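Local coordinates for protein luciferase (Lingulodinium polyedrum, PDB 1VPR) that oxidises dinoflagellate luciferin with molecular oxygen to give flashes of blue light, this chain being the third of three homologous luciferase domains, at residues E63-G68 against G170-F175; G74-P79 against D83-E88; L143-G148 against K337-L342; F263-E266 against R271-R274. All blocks are in the same frame, centred on the assembly; numbering follows the deposited sequence.

Contact 1: residues E63-G68 against G170-F175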
loop_
_atom_site.group_PDB
_atom_site.type_symbol
_atom_site.label_atom_id
_atom_site.label_comp_id
_atom_site.label_asym_id
_atom_site.label_seq_id
_atom_site.Cartn_x
_atom_site.Cartn_y
_atom_site.Cartn_z
ATOM N N GLU A 63 -2.099 10.436 -14.273
ATOM C CA GLU A 63 -1.705 11.738 -13.788
ATOM C C GLU A 63 -1.601 11.730 -12.261
ATOM O O GLU A 63 -0.749 12.407 -11.700
ATOM C CB GLU A 63 -2.697 12.800 -14.242
ATOM C CG GLU A 63 -2.237 14.213 -13.964
ATOM C CD GLU A 63 -3.211 15.233 -14.524
ATOM O OE1 GLU A 63 -4.008 15.806 -13.747
ATOM O OE2 GLU A 63 -3.183 15.440 -15.753
ATOM N N CYS A 64 -2.442 10.957 -11.585
ATOM C CA CYS A 64 -2.364 10.925 -10.129
ATOM C C CYS A 64 -1.099 10.245 -9.654
ATOM O O CYS A 64 -0.667 10.460 -8.517
ATOM C CB CYS A 64 -3.579 10.222 -9.523
ATOM S SG CYS A 64 -5.102 11.199 -9.584
ATOM N N HIS A 65 -0.500 9.420 -10.512
ATOM C CA HIS A 65 0.731 8.728 -10.142
ATOM C C HIS A 65 1.880 9.719 -9.947
ATOM O O HIS A 65 2.787 9.493 -9.135
ATOM C CB HIS A 65 1.082 7.677 -11.201
ATOM C CG HIS A 65 0.624 6.306 -10.827
ATOM N ND1 HIS A 65 1.094 5.659 -9.699
ATOM C CD2 HIS A 65 -0.348 5.512 -11.343
ATOM C CE1 HIS A 65 0.418 4.533 -9.530
ATOM N NE2 HIS A 65 -0.461 4.420 -10.512
ATOM N N GLU A 66 1.808 10.840 -10.661
ATOM C CA GLU A 66 2.832 11.873 -10.575
ATOM C C GLU A 66 2.712 12.748 -9.314
ATOM O O GLU A 66 3.516 13.659 -9.099
ATOM C CB GLU A 66 2.788 12.748 -11.843
ATOM N N LEU A 67 1.733 12.463 -8.466
ATOM C CA LEU A 67 1.545 13.254 -7.256
ATOM C C LEU A 67 2.286 12.724 -6.026
ATOM O O LEU A 67 2.261 11.514 -5.753
ATOM C CB LEU A 67 0.053 13.335 -6.900
ATOM C CG LEU A 67 -0.934 13.952 -7.897
ATOM C CD1 LEU A 67 -2.373 13.599 -7.488
ATOM C CD2 LEU A 67 -0.737 15.462 -7.934
ATOM N N GLY A 68 2.947 13.635 -5.309
ATOM C CA GLY A 68 3.598 13.312 -4.044
ATOM C C GLY A 68 4.950 12.646 -3.836
ATOM O O GLY A 68 5.390 12.549 -2.681
ATOM N N GLY A 170 7.992 -2.675 -11.369
ATOM C CA GLY A 170 6.692 -3.109 -10.897
ATOM C C GLY A 170 5.727 -1.984 -10.607
ATOM O O GLY A 170 4.707 -2.209 -9.953
ATOM N N GLY A 171 6.033 -0.780 -11.079
ATOM C CA GLY A 171 5.136 0.329 -10.850
ATOM C C GLY A 171 3.847 0.173 -11.634
ATOM O O GLY A 171 3.837 -0.331 -12.785
ATOM N N GLN A 172 2.745 0.617 -11.038
ATOM C CA GLN A 172 1.459 0.501 -11.713
ATOM C C GLN A 172 1.345 1.348 -12.965
ATOM O O GLN A 172 0.661 0.952 -13.905
ATOM C CB GLN A 172 0.305 0.857 -10.778
ATOM C CG GLN A 172 -1.064 0.636 -11.420
ATOM C CD GLN A 172 -2.197 1.193 -10.596
ATOM O OE1 GLN A 172 -2.115 2.307 -10.064
ATOM N NE2 GLN A 172 -3.275 0.427 -10.488
ATOM N N ALA A 173 2.004 2.500 -13.007
ATOM C CA ALA A 173 1.878 3.350 -14.186
ATOM C C ALA A 173 2.318 2.621 -15.463
ATOM O O ALA A 173 1.697 2.772 -16.519
ATOM C CB ALA A 173 2.655 4.643 -13.992
ATOM N N ALA A 174 3.359 1.803 -15.361
ATOM C CA ALA A 174 3.842 1.038 -16.502
ATOM C C ALA A 174 2.737 0.112 -17.018
ATOM O O ALA A 174 2.570 -0.029 -18.239
ATOM C CB ALA A 174 5.084 0.228 -16.105
ATOM N N PHE A 175 1.974 -0.500 -16.103
ATOM C CA PHE A 175 0.883 -1.394 -16.505
ATOM C C PHE A 175 -0.272 -0.615 -17.121
ATOM O O PHE A 175 -0.885 -1.069 -18.086
ATOM C CB PHE A 175 0.384 -2.213 -15.314
ATOM C CG PHE A 175 1.327 -3.287 -14.903
ATOM C CD1 PHE A 175 1.302 -4.526 -15.540
ATOM C CD2 PHE A 175 2.306 -3.038 -13.945
ATOM C CE1 PHE A 175 2.245 -5.500 -15.234
ATOM C CE2 PHE A 175 3.254 -3.995 -13.626
ATOM C CZ PHE A 175 3.230 -5.233 -14.272
#
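H65 and Q172 are joined by one hydrogen bond. NE2 of H65 donates to OE1 of Q172, with 2.7 Å between these two atoms. The bond bends moderately, to 154° at the hydrogen. OE1 sits at the edge of the imidazole, close to the ring plane. NE2 in turn lies in the carbonyl plane of the amide, on a lone pair of OE1. The two flat groups are nevertheless almost perpendicular, with their planes 89° apart. Q172 reaches the ring with an extended chain, its CG anti to the backbone N (chi1 -175°). The other end of the amide is held too, since NE2 of Q172 is hydrogen-bonded to T197. With both ends engaged, the amide probably has little freedom to flip.

The remaining contacts are packing. Backbone N of A173 lies over one face of the imidazole, toward its rim, 4.0 Å from NE2 of H65. CB of A173 is 4.1 Å from CD2 of H65. CB of Q172 also approaches, 3.7 Å from NE2 of H65. Loop residues S221 and A223 touch the same histidine, so the ring is buried.

The contact ties helix 57-65, in the helical bundle region, to the start of helix 172-181, which follows strand 163-169 of the calycin barrel. Histidines of this helical region are thought to take part in the pH regulation of dinoflagellate luciferases. A buried imidazole bound to an amide at the bundle-barrel boundary is consistent with such a pH-sensitive site.

Contact 2: residues G74-P79 against D83-E88; sequences GGYGGP and DPYGSE
Y76 receives Y85 on one face of its ring. The edge of the Y85 ring points at that face in an offset edge-to-face pair, with planes at 60° and centroids 5.7 Å apart. The hydroxyl O of Y85 stands above the rim of the Y76 ring, 3.7 Å from CG of Y76. CE1 of Y85 comes equally near CD2 of Y76. The Y76 ring is directed by a CG anti to the carbonyl carbon (chi1 -84°), and its own hydroxyl is hydrogen-bonded to K70.

G77 comes next and meets P84. Its CA is 3.6 Å from CD of P84. A side chain at G77 would point toward P84 and come tight against CD. The carbonyl of G77 is held by N71 and R164, and that of Y76 by R164 as well. Y76, P84 and Y85 all touch I166.

The second segment is closed by a bond of 3.0 Å from G86 N to D83 O. It forms a type I beta turn whose last residue, G86, is the N-cap of helix 87-100, packed on strand 163-169 of the calycin barrel.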
loop_
_atom_site.group_PDB
_atom_site.type_symbol
_atom_site.label_atom_id
_atom_site.label_comp_id
_atom_site.label_asym_id
_atom_site.label_seq_id
_atom_site.Cartn_x
_atom_site.Cartn_y
_atom_site.Cartn_z
ATOM N N GLY A 74 11.102 19.305 -7.846
ATOM C CA GLY A 74 10.407 18.597 -8.907
ATOM C C GLY A 74 11.060 17.367 -9.550
ATOM O O GLY A 74 10.523 16.823 -10.523
ATOM N N GLY A 75 12.205 16.927 -9.033
ATOM C CA GLY A 75 12.849 15.756 -9.595
ATOM C C GLY A 75 12.509 14.549 -8.749
ATOM O O GLY A 75 11.785 14.674 -7.768
ATOM N N TYR A 76 13.024 13.381 -9.107
ATOM C CA TYR A 76 12.735 12.184 -8.332
ATOM C C TYR A 76 13.944 11.674 -7.582
ATOM O O TYR A 76 13.801 10.884 -6.626
ATOM C CB TYR A 76 12.185 11.080 -9.242
ATOM C CG TYR A 76 10.703 11.223 -9.474
ATOM C CD1 TYR A 76 9.793 10.960 -8.445
ATOM C CD2 TYR A 76 10.214 11.654 -10.698
ATOM C CE1 TYR A 76 8.433 11.124 -8.635
ATOM C CE2 TYR A 76 8.857 11.825 -10.901
ATOM C CZ TYR A 76 7.968 11.558 -9.870
ATOM O OH TYR A 76 6.605 11.707 -10.067
ATOM N N GLY A 77 15.122 12.120 -8.026
ATOM C CA GLY A 77 16.378 11.733 -7.402
ATOM C C GLY A 77 16.572 12.370 -6.029
ATOM O O GLY A 77 15.834 13.274 -5.628
ATOM N N GLY A 78 17.567 11.881 -5.294
ATOM C CA GLY A 78 17.856 12.402 -3.971
ATOM C C GLY A 78 19.339 12.247 -3.719
ATOM O O GLY A 78 20.032 11.645 -4.535
ATOM N N PRO A 79 19.857 12.735 -2.585
ATOM C CA PRO A 79 21.288 12.632 -2.279
ATOM C C PRO A 79 21.908 11.248 -2.300
ATOM O O PRO A 79 23.097 11.116 -2.599
ATOM C CB PRO A 79 21.407 13.314 -0.919
ATOM C CG PRO A 79 20.065 13.183 -0.339
ATOM C CD PRO A 79 19.128 13.398 -1.495
ATOM N N ASP A 83 20.157 9.621 -9.746
ATOM C CA ASP A 83 19.636 9.145 -11.024
ATOM C C ASP A 83 18.923 7.798 -10.882
ATOM O O ASP A 83 19.369 6.789 -11.443
ATOM C CB ASP A 83 20.806 9.009 -12.000
ATOM C CG ASP A 83 20.357 8.849 -13.435
ATOM O OD1 ASP A 83 21.209 8.457 -14.250
ATOM O OD2 ASP A 83 19.172 9.108 -13.745
ATOM N N PRO A 84 17.805 7.757 -10.141
ATOM C CA PRO A 84 17.073 6.491 -9.959
ATOM C C PRO A 84 16.575 5.824 -11.248
ATOM O O PRO A 84 16.451 4.598 -11.313
ATOM C CB PRO A 84 15.911 6.883 -9.023
ATOM C CG PRO A 84 15.701 8.367 -9.321
ATOM C CD PRO A 84 17.134 8.864 -9.429
ATOM N N TYR A 85 16.303 6.624 -12.273
ATOM C CA TYR A 85 15.819 6.065 -13.532
ATOM C C TYR A 85 16.916 5.857 -14.561
ATOM O O TYR A 85 16.627 5.522 -15.714
ATOM C CB TYR A 85 14.732 6.978 -14.105
ATOM C CG TYR A 85 13.567 7.191 -13.152
ATOM C CD1 TYR A 85 12.957 8.434 -13.040
ATOM C CD2 TYR A 85 13.060 6.135 -12.401
ATOM C CE1 TYR A 85 11.849 8.631 -12.196
ATOM C CE2 TYR A 85 11.954 6.314 -11.553
ATOM C CZ TYR A 85 11.361 7.564 -11.460
ATOM O OH TYR A 85 10.285 7.745 -10.636
ATOM N N GLY A 86 18.168 6.032 -14.142
ATOM C CA GLY A 86 19.309 5.860 -15.033
ATOM C C GLY A 86 19.630 4.421 -15.404
ATOM O O GLY A 86 19.155 3.478 -14.765
ATOM N N SER A 87 20.466 4.252 -16.427
ATOM C CA SER A 87 20.819 2.922 -16.911
ATOM C C SER A 87 21.506 2.051 -15.875
ATOM O O SER A 87 21.327 0.837 -15.862
ATOM C CB SER A 87 21.690 3.035 -18.173
ATOM O OG SER A 87 22.813 3.874 -17.958
ATOM N N GLU A 88 22.280 2.672 -14.995
ATOM C CA GLU A 88 22.990 1.928 -13.964
ATOM C C GLU A 88 22.024 1.215 -13.032
ATOM O O GLU A 88 22.140 0.017 -12.808
ATOM C CB GLU A 88 23.844 2.877 -13.141
ATOM C CG GLU A 88 25.279 2.449 -13.006
ATOM C CD GLU A 88 26.126 2.889 -14.186
ATOM O OE1 GLU A 88 26.222 2.121 -15.182
ATOM O OE2 GLU A 88 26.687 4.016 -14.107
#

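Contact 3: residues L143-G148 against K337-L342; sequences LPWPAG and KPYPTL
W145 and Y339 stack face to face. The six-membered ring of W145 and the Y339 ring have centroids 3.9 Å apart and planes at 18°. The long directions of the two side chains cross at about a right angle. Y339 covers both rings of the indole. Its CB sits over the five-membered ring in a CH-pi contact, 3.4 Å from that centroid and 6° off the normal. Its ring then runs over the six-membered part, where CE2 of Y339 is 3.5 Å from CZ3 of W145. A CG anti to the backbone N (chi1 -169°) carries the Y339 ring across the indole. On the opposite face of Y339 lies CD of P340, so the phenol is sandwiched. T341 adds its CB, 3.8 Å from CZ2 of W145.

The indole nitrogen is satisfied through water 1. The water accepts from NE1 of W145 at 3.0 Å and donates to the carbonyl oxygens of Y339 and T341. It thus fastens the tryptophan to the bend round P340, the centre of an inverse gamma turn. The hydroxyls bond outside the two segments, Y339 OH to the carbonyl of P150 and T341 OG1 to that of G235. With an alanine at W145, the Y339 face is likely to lose its stacking partner and the water its N-H donor.

Both segments are loops. They lie against the barrel, where W145 touches V251 and Y339 touches V253 of strand 247-253. P146 reaches F263 of strand 259-266.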
loop_
_atom_site.group_PDB
_atom_site.type_symbol
_atom_site.label_atom_id
_atom_site.label_comp_id
_atom_site.label_asym_id
_atom_site.label_seq_id
_atom_site.Cartn_x
_atom_site.Cartn_y
_atom_site.Cartn_z
ATOM N N LEU A 143 -10.984 -11.922 11.749
ATOM C CA LEU A 143 -10.317 -12.356 10.533
ATOM C C LEU A 143 -9.267 -13.375 10.964
ATOM O O LEU A 143 -8.709 -13.279 12.061
ATOM C CB LEU A 143 -9.652 -11.163 9.813
ATOM C CG LEU A 143 -10.571 -10.146 9.094
ATOM C CD1 LEU A 143 -9.771 -8.910 8.659
ATOM C CD2 LEU A 143 -11.230 -10.807 7.870
ATOM N N PRO A 144 -9.018 -14.399 10.130
ATOM C CA PRO A 144 -8.011 -15.396 10.475
ATOM C C PRO A 144 -6.615 -14.786 10.315
ATOM O O PRO A 144 -6.381 -14.051 9.363
ATOM C CB PRO A 144 -8.242 -16.507 9.432
ATOM C CG PRO A 144 -9.697 -16.401 9.121
ATOM C CD PRO A 144 -9.871 -14.879 9.031
ATOM N N TRP A 145 -5.708 -15.055 11.254
ATOM C CA TRP A 145 -4.327 -14.594 11.103
ATOM C C TRP A 145 -3.726 -15.659 10.175
ATOM O O TRP A 145 -4.089 -16.837 10.273
ATOM C CB TRP A 145 -3.581 -14.617 12.437
ATOM C CG TRP A 145 -3.967 -13.496 13.384
ATOM C CD1 TRP A 145 -4.934 -13.531 14.349
ATOM C CD2 TRP A 145 -3.382 -12.187 13.446
ATOM N NE1 TRP A 145 -4.984 -12.327 15.013
ATOM C CE2 TRP A 145 -4.044 -11.484 14.475
ATOM C CE3 TRP A 145 -2.363 -11.543 12.728
ATOM C CZ2 TRP A 145 -3.723 -10.156 14.811
ATOM C CZ3 TRP A 145 -2.036 -10.220 13.060
ATOM C CH2 TRP A 145 -2.712 -9.541 14.091
ATOM N N PRO A 146 -2.835 -15.272 9.241
ATOM C CA PRO A 146 -2.265 -16.295 8.354
ATOM C C PRO A 146 -1.176 -17.139 8.991
ATOM O O PRO A 146 -0.179 -16.610 9.483
ATOM C CB PRO A 146 -1.747 -15.478 7.171
ATOM C CG PRO A 146 -1.328 -14.177 7.822
ATOM C CD PRO A 146 -2.485 -13.910 8.778
ATOM N N ALA A 147 -1.367 -18.457 8.987
ATOM C CA ALA A 147 -0.384 -19.394 9.539
ATOM C C ALA A 147 1.028 -19.025 9.089
ATOM O O ALA A 147 1.233 -18.703 7.916
ATOM C CB ALA A 147 -0.705 -20.835 9.056
ATOM N N GLY A 148 1.997 -19.080 10.005
ATOM C CA GLY A 148 3.374 -18.758 9.635
ATOM C C GLY A 148 3.764 -17.299 9.815
ATOM O O GLY A 148 4.912 -16.926 9.571
ATOM N N LYS A 337 -3.754 -21.540 16.028
ATOM C CA LYS A 337 -2.805 -20.998 16.993
ATOM C C LYS A 337 -3.100 -19.524 17.298
ATOM O O LYS A 337 -3.245 -18.706 16.390
ATOM C CB LYS A 337 -1.383 -21.148 16.451
ATOM C CG LYS A 337 -0.267 -20.711 17.406
ATOM C CD LYS A 337 1.087 -20.833 16.723
ATOM C CE LYS A 337 2.210 -20.366 17.621
ATOM N NZ LYS A 337 3.569 -20.678 17.065
ATOM N N PRO A 338 -3.182 -19.170 18.591
ATOM C CA PRO A 338 -3.460 -17.787 19.007
ATOM C C PRO A 338 -2.369 -16.832 18.545
ATOM O O PRO A 338 -1.184 -17.142 18.652
ATOM C CB PRO A 338 -3.486 -17.879 20.539
ATOM C CG PRO A 338 -3.900 -19.301 20.799
ATOM C CD PRO A 338 -3.079 -20.056 19.764
ATOM N N TYR A 339 -2.753 -15.675 18.013
ATOM C CA TYR A 339 -1.748 -14.689 17.612
ATOM C C TYR A 339 -1.853 -13.659 18.723
ATOM O O TYR A 339 -2.928 -13.122 18.966
ATOM C CB TYR A 339 -2.074 -14.071 16.259
ATOM C CG TYR A 339 -0.918 -13.262 15.734
ATOM C CD1 TYR A 339 0.129 -13.866 15.019
ATOM C CD2 TYR A 339 -0.831 -11.898 16.012
ATOM C CE1 TYR A 339 1.245 -13.103 14.591
ATOM C CE2 TYR A 339 0.260 -11.140 15.592
ATOM C CZ TYR A 339 1.286 -11.739 14.886
ATOM O OH TYR A 339 2.328 -10.942 14.454
ATOM N N PRO A 340 -0.741 -13.345 19.403
ATOM C CA PRO A 340 -0.776 -12.383 20.508
ATOM C C PRO A 340 -1.001 -10.894 20.271
ATOM O O PRO A 340 -0.100 -10.080 20.502
ATOM C CB PRO A 340 0.545 -12.646 21.208
ATOM C CG PRO A 340 1.457 -12.832 20.029
ATOM C CD PRO A 340 0.642 -13.773 19.140
ATOM N N THR A 341 -2.201 -10.538 19.834
ATOM C CA THR A 341 -2.568 -9.144 19.626
ATOM C C THR A 341 -3.964 -8.981 20.204
ATOM O O THR A 341 -4.853 -9.778 19.900
ATOM C CB THR A 341 -2.554 -8.752 18.125
ATOM O OG1 THR A 341 -1.191 -8.617 17.683
ATOM C CG2 THR A 341 -3.287 -7.401 17.900
ATOM N N LEU A 342 -4.142 -7.979 21.064
ATOM C CA LEU A 342 -5.425 -7.698 21.699
ATOM C C LEU A 342 -6.338 -6.928 20.749
ATOM O O LEU A 342 -5.891 -6.048 19.993
ATOM C CB LEU A 342 -5.225 -6.885 22.990
ATOM C CG LEU A 342 -4.253 -7.522 23.998
ATOM C CD1 LEU A 342 -4.005 -6.593 25.178
ATOM C CD2 LEU A 342 -4.824 -8.878 24.456
HETATM O O HOH W 1 -5.227 -11.664 17.925
#

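Contact 4: residues F263-E266 against R271-R274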
loop_
_atom_site.group_PDB
_atom_site.type_symbol
_atom_site.label_atom_id
_atom_site.label_comp_id
_atom_site.label_asym_id
_atom_site.label_seq_id
_atom_site.Cartn_x
_atom_site.Cartn_y
_atom_site.Cartn_z
ATOM N N PHE A 263 0.321 -9.104 5.823
ATOM C CA PHE A 263 -0.712 -9.673 4.975
ATOM C C PHE A 263 -1.817 -8.648 4.906
ATOM O O PHE A 263 -1.904 -7.772 5.779
ATOM C CB PHE A 263 -1.275 -10.952 5.602
ATOM C CG PHE A 263 -1.938 -10.723 6.911
ATOM C CD1 PHE A 263 -1.182 -10.629 8.088
ATOM C CD2 PHE A 263 -3.321 -10.556 6.980
ATOM C CE1 PHE A 263 -1.798 -10.376 9.303
ATOM C CE2 PHE A 263 -3.946 -10.294 8.203
ATOM C CZ PHE A 263 -3.197 -10.209 9.350
ATOM N N PHE A 264 -2.659 -8.755 3.879
ATOM C CA PHE A 264 -3.786 -7.849 3.716
ATOM C C PHE A 264 -4.976 -8.650 3.244
ATOM O O PHE A 264 -4.877 -9.358 2.257
ATOM C CB PHE A 264 -3.506 -6.754 2.676
ATOM C CG PHE A 264 -2.488 -5.757 3.113
ATOM C CD1 PHE A 264 -1.140 -6.013 2.961
ATOM C CD2 PHE A 264 -2.882 -4.599 3.775
ATOM C CE1 PHE A 264 -0.188 -5.139 3.473
ATOM C CE2 PHE A 264 -1.940 -3.721 4.284
ATOM C CZ PHE A 264 -0.591 -3.991 4.139
ATOM N N TRP A 265 -6.089 -8.523 3.956
ATOM C CA TRP A 265 -7.325 -9.196 3.594
ATOM C C TRP A 265 -8.085 -8.277 2.664
ATOM O O TRP A 265 -8.455 -7.176 3.061
ATOM C CB TRP A 265 -8.196 -9.451 4.820
ATOM C CG TRP A 265 -7.819 -10.666 5.602
ATOM C CD1 TRP A 265 -7.133 -10.704 6.777
ATOM C CD2 TRP A 265 -8.119 -12.030 5.263
ATOM N NE1 TRP A 265 -6.977 -12.011 7.199
ATOM C CE2 TRP A 265 -7.579 -12.844 6.289
ATOM C CE3 TRP A 265 -8.791 -12.643 4.198
ATOM C CZ2 TRP A 265 -7.696 -14.240 6.280
ATOM C CZ3 TRP A 265 -8.904 -14.046 4.191
ATOM C CH2 TRP A 265 -8.361 -14.816 5.225
ATOM N N GLU A 266 -8.312 -8.726 1.435
ATOM C CA GLU A 266 -9.063 -7.948 0.444
ATOM C C GLU A 266 -10.499 -8.421 0.675
ATOM O O GLU A 266 -10.897 -9.510 0.228
ATOM C CB GLU A 266 -8.574 -8.306 -0.961
ATOM C CG GLU A 266 -9.257 -7.566 -2.105
ATOM C CD GLU A 266 -8.705 -8.004 -3.453
ATOM O OE1 GLU A 266 -8.966 -9.171 -3.831
ATOM O OE2 GLU A 266 -7.997 -7.193 -4.114
ATOM N N ARG A 271 -9.862 -12.865 -0.239
ATOM C CA ARG A 271 -8.479 -13.347 -0.386
ATOM C C ARG A 271 -7.498 -12.689 0.592
ATOM O O ARG A 271 -7.616 -11.500 0.890
ATOM C CB ARG A 271 -7.996 -13.108 -1.820
ATOM C CG ARG A 271 -8.690 -13.959 -2.867
ATOM C CD ARG A 271 -8.077 -13.696 -4.239
ATOM N NE ARG A 271 -8.285 -12.315 -4.663
ATOM C CZ ARG A 271 -7.692 -11.774 -5.727
ATOM N NH1 ARG A 271 -7.923 -10.505 -6.064
ATOM N NH2 ARG A 271 -6.855 -12.508 -6.453
ATOM N N CYS A 272 -6.543 -13.470 1.094
ATOM C CA CYS A 272 -5.528 -12.963 2.024
ATOM C C CYS A 272 -4.214 -12.842 1.249
ATOM O O CYS A 272 -3.599 -13.861 0.922
ATOM C CB CYS A 272 -5.333 -13.948 3.196
ATOM S SG CYS A 272 -4.145 -13.411 4.492
ATOM N N PHE A 273 -3.805 -11.614 0.919
ATOM C CA PHE A 273 -2.543 -11.401 0.205
ATOM C C PHE A 273 -1.450 -11.420 1.251
ATOM O O PHE A 273 -1.554 -10.766 2.291
ATOM C CB PHE A 273 -2.517 -10.031 -0.511
ATOM C CG PHE A 273 -3.389 -9.956 -1.740
ATOM C CD1 PHE A 273 -4.764 -9.839 -1.625
ATOM C CD2 PHE A 273 -2.820 -9.996 -3.014
ATOM C CE1 PHE A 273 -5.575 -9.761 -2.747
ATOM C CE2 PHE A 273 -3.614 -9.919 -4.154
ATOM C CZ PHE A 273 -5.002 -9.801 -4.025
ATOM N N ARG A 274 -0.379 -12.150 0.993
ATOM C CA ARG A 274 0.686 -12.202 1.968
ATOM C C ARG A 274 1.842 -11.442 1.373
ATOM O O ARG A 274 2.048 -11.468 0.168
ATOM C CB ARG A 274 0.991 -13.654 2.306
ATOM C CG ARG A 274 -0.129 -14.270 3.161
ATOM C CD ARG A 274 0.099 -15.766 3.414
ATOM N NE ARG A 274 0.122 -16.477 2.146
ATOM C CZ ARG A 274 0.511 -17.736 2.009
ATOM N NH1 ARG A 274 0.901 -18.419 3.083
ATOM N NH2 ARG A 274 0.545 -18.290 0.800
#
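C272 sits over one face of the W265 indole. Its CB makes a CH-pi contact 3.6 Å from the centroid of the six-membered ring, 6° off the normal. Its SG, anti to the backbone N (chi1 -177°), is laid over the same ring, 4.2 Å from that centroid. SG of C272 also meets the F263 ring obliquely, 3.9 Å from CD2 of F263. CD1 of W265 lies at the F263 ring edge. The F273 ring has F264 O and E266 OE1 at its edge, while its CZ lies over one face of the R271 guanidinium.

E266 and R271 run side by side and form a salt bridge. NH1 of R271 donates to the syn lone pair of OE1 of E266 at 2.8 Å, somewhat tilted from the guanidinium plane. S269 binds both OE1 and NE, and H199 holds OE2, so the buried carboxylate is well satisfied.

The backbones pair antiparallel. F264 and F273 form a hydrogen-bonded pair, with both N to O distances 2.8 Å, and E266 N also donates to R271 O. The indole NE1 of W265 binds the carbonyl of P144. A leucine in place of W265 is likely to leave that carbonyl without its donor and C272 without the indole face it packs on.

The hairpin of strands 259-266 and 271-282 lies within the barrel sheet. Strand 247-253 flanks it at F263 and W265, strand 285-294 at R274.

How the contacts relate
Contact 4 is the barrel's own strand pairing, built on backbone bonds, a buried salt bridge and sulfur-aromatic packing. Contact 3 lies farther from the chain's centre, yet its touching residues are all buried. The two centres are about 13 Å apart and the contacts touch, with W145 also packing on F263. Contact 3 relies on aromatic stacking and a water, joining two loops without regular structure. Contacts 1 and 2 are on the other side of the chain's centre. They touch at E66 and Y76. Contact 1 is buried and polar, joining the helical region to the barrel. Contact 2 is partly buried and rests on apolar and aromatic packing, with no hydrogen bond between its segments.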